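Local coordinates for ankyrin repeat domain-containing protein EMB506, chloroplastic (Arabidopsis thaliana, PDB 6JD6), which takes part in the initial differentiation of the proplastid during embryo development and is required for correct cotyledon and leaf margin development, at residues E210-L215 and R239-G244; G178-H183 and V204-N209. All blocks are in the same frame, centred on the assembly; numbering follows the deposited sequence.

Coming from the N terminus, the chain first passes through 178-183, runs through helices 181-187 and 191-199, and returns as 204-209, where interaction 2 closes the loop. The next residue opens interaction 1: 210-215 leads into helix 214-220, helix 224-232 follows, and 239-244 comes back alongside the start before helix 247-252. The two loops therefore follow in series, neither nesting nor crossing, and each ties the entry of one helical pair to the connection toward the next in the ankyrin stack. They also touch directly: His183 NE2 is hydrogen-bonded to Trp212 O, Pro214 CD packs against Val206 O, and Arg239 NH2 packs against Ala207 CB.

Interaction 1: E210-L215 and R239-G244; sequences EGWTPL and RRTKDG. With SO4 (sulfate ion), chain D.
With CG of Trp212 anti to its own carbonyl carbon (chi1 -81°) and CG2 of Thr241 also anti to its carbonyl carbon, beside the backbone N, the indole and the methyl end up side by side, pointing the same way. Thr241 CG2 sits over one face of the five-membered ring, 3.6 Å from its centroid, in a CH-pi contact. The methyl is displaced toward the CD1-NE1 bond, 3.4 Å from each of Trp212 CD1 and Trp212 NE1. At the ring's edge, in plane, Trp212 NE1 donates to water 2, 2.9 Å away, which also lies within bonding distance of Asp243 OD1.

The backbones run roughly antiparallel here, and one bond joins them: Lys242 N to Glu210 O, 3.0 Å and nearly straight, with the donor above the carbonyl plane. Water 1 is bound at the same Glu210 O. Beside it Gly211 O receives the CA-H of Thr241, and Thr213 CG2 packs on Arg239 CG at 3.6 Å. Thr241 also starts a type I turn ending at Gly244, and its OG1 donates to Asp243 OD1 at 2.6 Å.

The contact joins the first residues of ANK 4 to its last residue and the linker leading into ANK 5. Thr213-Pro214-Leu215 is the start of the TPLH signature, with Thr213 N bonded to His216 ND1. Trp212 and Glu210 also face the chain of another protein, which meets the indole and bonds the Glu210 carboxylate through its backbone.

Arg239 NE is held by Arg240 O. Arg239 NH2 donates to O4 of a sulfate, probably from the crystallisation liquor (3.1 Å, in the guanidinium plane), and Lys242 NZ to sulfate O1, also at 3.1 Å. Two basic side chains converging on one sulfate are consistent with a locally positive patch beside the turn.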
loop_
_atom_site.group_PDB
_atom_site.type_symbol
_atom_site.label_atom_id
_atom_site.label_comp_id
_atom_site.label_asym_id
_atom_site.label_seq_id
_atom_site.Cartn_x
_atom_site.Cartn_y
_atom_site.Cartn_z
ATOM N N GLU A 210 15.729 2.972 -12.252
ATOM C CA GLU A 210 16.076 4.270 -12.815
ATOM C C GLU A 210 17.214 4.953 -12.053
ATOM O O GLU A 210 17.450 6.146 -12.225
ATOM C CB GLU A 210 14.842 5.179 -12.863
ATOM C CG GLU A 210 13.768 4.720 -13.848
ATOM C CD GLU A 210 12.494 5.556 -13.774
ATOM O OE1 GLU A 210 11.676 5.318 -12.860
ATOM O OE2 GLU A 210 12.311 6.450 -14.631
ATOM N N GLY A 211 17.908 4.198 -11.205
ATOM C CA GLY A 211 19.028 4.731 -10.446
ATOM C C GLY A 211 18.639 5.570 -9.240
ATOM O O GLY A 211 19.476 6.258 -8.663
ATOM N N TRP A 212 17.369 5.523 -8.854
ATOM C CA TRP A 212 16.908 6.272 -7.686
ATOM C C TRP A 212 17.245 5.538 -6.392
ATOM O O TRP A 212 16.976 4.342 -6.262
ATOM C CB TRP A 212 15.399 6.528 -7.766
ATOM C CG TRP A 212 15.033 7.689 -8.641
ATOM C CD1 TRP A 212 15.359 7.863 -9.959
ATOM C CD2 TRP A 212 14.262 8.836 -8.262
ATOM N NE1 TRP A 212 14.844 9.053 -10.419
ATOM C CE2 TRP A 212 14.164 9.668 -9.397
ATOM C CE3 TRP A 212 13.644 9.241 -7.071
ATOM C CZ2 TRP A 212 13.477 10.883 -9.379
ATOM C CZ3 TRP A 212 12.961 10.446 -7.052
ATOM C CH2 TRP A 212 12.880 11.251 -8.201
ATOM N N THR A 213 17.838 6.262 -5.444
ATOM C CA THR A 213 18.167 5.712 -4.131
ATOM C C THR A 213 17.164 6.217 -3.087
ATOM O O THR A 213 16.378 7.122 -3.373
ATOM C CB THR A 213 19.594 6.118 -3.704
ATOM O OG1 THR A 213 19.640 7.530 -3.477
ATOM C CG2 THR A 213 20.615 5.732 -4.769
ATOM N N PRO A 214 17.177 5.636 -1.873
ATOM C CA PRO A 214 16.310 6.178 -0.817
ATOM C C PRO A 214 16.547 7.667 -0.532
ATOM O O PRO A 214 15.589 8.375 -0.208
ATOM C CB PRO A 214 16.687 5.333 0.405
ATOM C CG PRO A 214 17.095 4.028 -0.176
ATOM C CD PRO A 214 17.804 4.363 -1.464
ATOM N N LEU A 215 17.789 8.131 -0.648
ATOM C CA LEU A 215 18.092 9.547 -0.450
ATOM C C LEU A 215 17.344 10.430 -1.450
ATOM O O LEU A 215 16.832 11.486 -1.084
ATOM C CB LEU A 215 19.600 9.813 -0.539
ATOM C CG LEU A 215 20.028 11.245 -0.196
ATOM C CD1 LEU A 215 19.603 11.592 1.228
ATOM C CD2 LEU A 215 21.537 11.445 -0.368
ATOM N N ARG A 239 25.600 9.876 -5.502
ATOM C CA ARG A 239 24.988 8.889 -6.384
ATOM C C ARG A 239 23.935 9.559 -7.268
ATOM O O ARG A 239 23.012 10.206 -6.772
ATOM C CB ARG A 239 24.354 7.750 -5.577
ATOM C CG ARG A 239 23.605 6.735 -6.427
ATOM C CD ARG A 239 24.537 5.985 -7.369
ATOM N NE ARG A 239 23.826 5.429 -8.522
ATOM C CZ ARG A 239 23.554 4.137 -8.697
ATOM N NH1 ARG A 239 23.936 3.243 -7.794
ATOM N NH2 ARG A 239 22.906 3.737 -9.785
ATOM N N ARG A 240 24.082 9.404 -8.578
ATOM C CA ARG A 240 23.158 10.018 -9.527
ATOM C C ARG A 240 22.169 9.012 -10.112
ATOM O O ARG A 240 22.483 7.834 -10.279
ATOM C CB ARG A 240 23.941 10.701 -10.656
ATOM C CG ARG A 240 24.672 11.958 -10.210
ATOM C CD ARG A 240 25.758 12.385 -11.188
ATOM N NE ARG A 240 26.882 11.452 -11.198
ATOM C CZ ARG A 240 28.044 11.687 -11.800
ATOM N NH1 ARG A 240 28.245 12.834 -12.437
ATOM N NH2 ARG A 240 29.010 10.775 -11.764
ATOM N N THR A 241 20.971 9.486 -10.433
ATOM C CA THR A 241 20.001 8.669 -11.145
ATOM C C THR A 241 20.530 8.392 -12.547
ATOM O O THR A 241 21.572 8.926 -12.940
ATOM C CB THR A 241 18.641 9.377 -11.244
ATOM O OG1 THR A 241 18.774 10.557 -12.047
ATOM C CG2 THR A 241 18.155 9.775 -9.867
ATOM N N LYS A 242 19.819 7.560 -13.304
ATOM C CA LYS A 242 20.273 7.193 -14.643
ATOM C C LYS A 242 20.348 8.403 -15.576
ATOM O O LYS A 242 21.163 8.432 -16.496
ATOM C CB LYS A 242 19.389 6.095 -15.242
ATOM C CG LYS A 242 19.562 4.741 -14.572
ATOM C CD LYS A 242 20.941 4.164 -14.843
ATOM C CE LYS A 242 21.172 2.880 -14.058
ATOM N NZ LYS A 242 22.479 2.249 -14.413
ATOM N N ASP A 243 19.510 9.405 -15.330
ATOM C CA ASP A 243 19.583 10.641 -16.102
ATOM C C ASP A 243 20.328 11.762 -15.368
ATOM O O ASP A 243 20.097 12.943 -15.623
ATOM C CB ASP A 243 18.195 11.095 -16.567
ATOM C CG ASP A 243 17.208 11.203 -15.435
ATOM O OD1 ASP A 243 17.590 10.913 -14.283
ATOM O OD2 ASP A 243 16.040 11.562 -15.700
ATOM N N GLY A 244 21.219 11.376 -14.457
ATOM C CA GLY A 244 22.229 12.279 -13.922
ATOM C C GLY A 244 21.835 13.193 -12.776
ATOM O O GLY A 244 22.549 14.146 -12.483
HETATM S S SO4 D . 23.173 0.024 -11.134
HETATM O O1 SO4 D . 23.909 0.747 -12.167
HETATM O O2 SO4 D . 24.059 -0.290 -10.017
HETATM O O3 SO4 D . 22.649 -1.218 -11.698
HETATM O O4 SO4 D . 22.075 0.850 -10.641
HETATM O O HOH W 1 16.736 8.136 -14.043
HETATM O O HOH W 2 14.979 10.360 -12.997
#

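Interaction 2: G178-H183 and V204-N209; sequences GAAPIH and VNVADN
The imidazole of His183 meets Val206 O, Ala207 C and Asp208 N at a slant, neither squarely over a face nor at the rim, while Ala180 N lies at its edge, in the ring plane. This is the start of an ankyrin repeat: Ala180-Pro181-Ile182-His183 stands where the TPLH signature is usual, and the histidine folds back to bind the backbone just before its helix. Ala180 N donates to His183 ND1 over 3.0 Å, nearly straight at 175°. At the other ring nitrogen, His183 NE2 donates to Trp212 O of the next repeat; it also lies 3.1 Å from Val206 O. With ND1 accepting and NE2 bonded to Trp212 O, the geometry is consistent with a neutral ring carrying its proton on NE2.

Val206 supplies the apolar side chain of the returning segment. Its CG1, set between the backbone N and the carbonyl carbon (chi1 57°), touches His183 CE1 and Ile182 CG2, each at 3.6 Å. Ile182 and Val206 slide past each other in opposite directions, and Ala180 CB adds a looser touch on the same methyl. Ile182 also touches Val194 and Leu197, so it links Val206 of the returning loop to helix 191-199.

Asp208 OD1 takes the backbone N-H groups of Glu210 and Trp212, whereas OD2 binds an aromatic side chain of the chain of another protein. Asn209 ND2 is bonded to Arg176 O. Backbone also meets backbone at the start of the repeat: the CA-H of Asp208 is directed at Gly178 O, 3.3 Å from CA to O.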
loop_
_atom_site.group_PDB
_atom_site.type_symbol
_atom_site.label_atom_id
_atom_site.label_comp_id
_atom_site.label_asym_id
_atom_site.label_seq_id
_atom_site.Cartn_x
_atom_site.Cartn_y
_atom_site.Cartn_z
ATOM N N GLY A 178 12.905 -2.717 -9.089
ATOM C CA GLY A 178 14.198 -2.552 -8.442
ATOM C C GLY A 178 14.076 -1.869 -7.090
ATOM O O GLY A 178 15.069 -1.421 -6.517
ATOM N N ALA A 179 12.852 -1.793 -6.575
ATOM C CA ALA A 179 12.598 -1.108 -5.315
ATOM C C ALA A 179 12.684 -2.053 -4.118
ATOM O O ALA A 179 12.065 -3.125 -4.102
ATOM C CB ALA A 179 11.243 -0.412 -5.346
ATOM N N ALA A 180 13.448 -1.631 -3.115
ATOM C CA ALA A 180 13.649 -2.404 -1.897
ATOM C C ALA A 180 12.721 -1.886 -0.800
ATOM O O ALA A 180 12.152 -0.806 -0.937
ATOM C CB ALA A 180 15.120 -2.298 -1.457
ATOM N N PRO A 181 12.552 -2.656 0.292
ATOM C CA PRO A 181 11.775 -2.159 1.434
ATOM C C PRO A 181 12.185 -0.757 1.914
ATOM O O PRO A 181 11.313 0.031 2.282
ATOM C CB PRO A 181 12.060 -3.204 2.516
ATOM C CG PRO A 181 12.204 -4.469 1.740
ATOM C CD PRO A 181 12.918 -4.076 0.463
ATOM N N ILE A 182 13.478 -0.444 1.906
ATOM C CA ILE A 182 13.926 0.877 2.346
ATOM C C ILE A 182 13.411 2.006 1.430
ATOM O O ILE A 182 13.091 3.092 1.913
ATOM C CB ILE A 182 15.470 0.944 2.532
ATOM C CG1 ILE A 182 15.903 2.306 3.082
ATOM C CG2 ILE A 182 16.191 0.651 1.235
ATOM C CD1 ILE A 182 15.395 2.599 4.467
ATOM N N HIS A 183 13.314 1.744 0.125
ATOM C CA HIS A 183 12.742 2.714 -0.818
ATOM C C HIS A 183 11.312 3.084 -0.406
ATOM O O HIS A 183 10.953 4.259 -0.306
ATOM C CB HIS A 183 12.690 2.136 -2.239
ATOM C CG HIS A 183 13.984 2.200 -2.993
ATOM N ND1 HIS A 183 14.644 1.071 -3.432
ATOM C CD2 HIS A 183 14.714 3.255 -3.431
ATOM C CE1 HIS A 183 15.736 1.426 -4.085
ATOM N NE2 HIS A 183 15.804 2.745 -4.098
ATOM N N VAL A 204 21.496 1.016 2.245
ATOM C CA VAL A 204 20.766 2.284 2.193
ATOM C C VAL A 204 21.002 3.022 0.882
ATOM O O VAL A 204 20.359 4.037 0.600
ATOM C CB VAL A 204 21.108 3.207 3.385
ATOM C CG1 VAL A 204 20.913 2.459 4.704
ATOM C CG2 VAL A 204 22.529 3.733 3.269
ATOM N N ASN A 205 21.920 2.498 0.078
ATOM C CA ASN A 205 22.230 3.091 -1.214
ATOM C C ASN A 205 21.709 2.277 -2.394
ATOM O O ASN A 205 22.119 2.489 -3.534
ATOM C CB ASN A 205 23.740 3.317 -1.330
ATOM C CG ASN A 205 24.226 4.394 -0.386
ATOM O OD1 ASN A 205 23.668 5.489 -0.350
ATOM N ND2 ASN A 205 25.240 4.080 0.409
ATOM N N VAL A 206 20.800 1.347 -2.113
ATOM C CA VAL A 206 20.205 0.529 -3.161
ATOM C C VAL A 206 19.539 1.415 -4.222
ATOM O O VAL A 206 18.835 2.371 -3.901
ATOM C CB VAL A 206 19.217 -0.516 -2.576
ATOM C CG1 VAL A 206 18.118 0.163 -1.767
ATOM C CG2 VAL A 206 18.632 -1.389 -3.681
ATOM N N ALA A 207 19.799 1.109 -5.488
ATOM C CA ALA A 207 19.268 1.894 -6.596
ATOM C C ALA A 207 18.203 1.094 -7.343
ATOM O O ALA A 207 18.383 -0.097 -7.589
ATOM C CB ALA A 207 20.399 2.297 -7.546
ATOM N N ASP A 208 17.095 1.739 -7.696
ATOM C CA ASP A 208 16.044 1.053 -8.441
ATOM C C ASP A 208 16.381 1.006 -9.933
ATOM O O ASP A 208 17.521 1.271 -10.319
ATOM C CB ASP A 208 14.661 1.674 -8.171
ATOM C CG ASP A 208 14.460 3.025 -8.851
ATOM O OD1 ASP A 208 15.407 3.569 -9.455
ATOM O OD2 ASP A 208 13.329 3.553 -8.761
ATOM N N ASN A 209 15.395 0.682 -10.767
ATOM C CA ASN A 209 15.628 0.544 -12.205
ATOM C C ASN A 209 16.064 1.844 -12.867
ATOM O O ASN A 209 16.690 1.826 -13.922
ATOM C CB ASN A 209 14.381 0.001 -12.915
ATOM C CG ASN A 209 14.091 -1.454 -12.577
ATOM O OD1 ASN A 209 14.917 -2.148 -11.981
ATOM N ND2 ASN A 209 12.919 -1.929 -12.986
#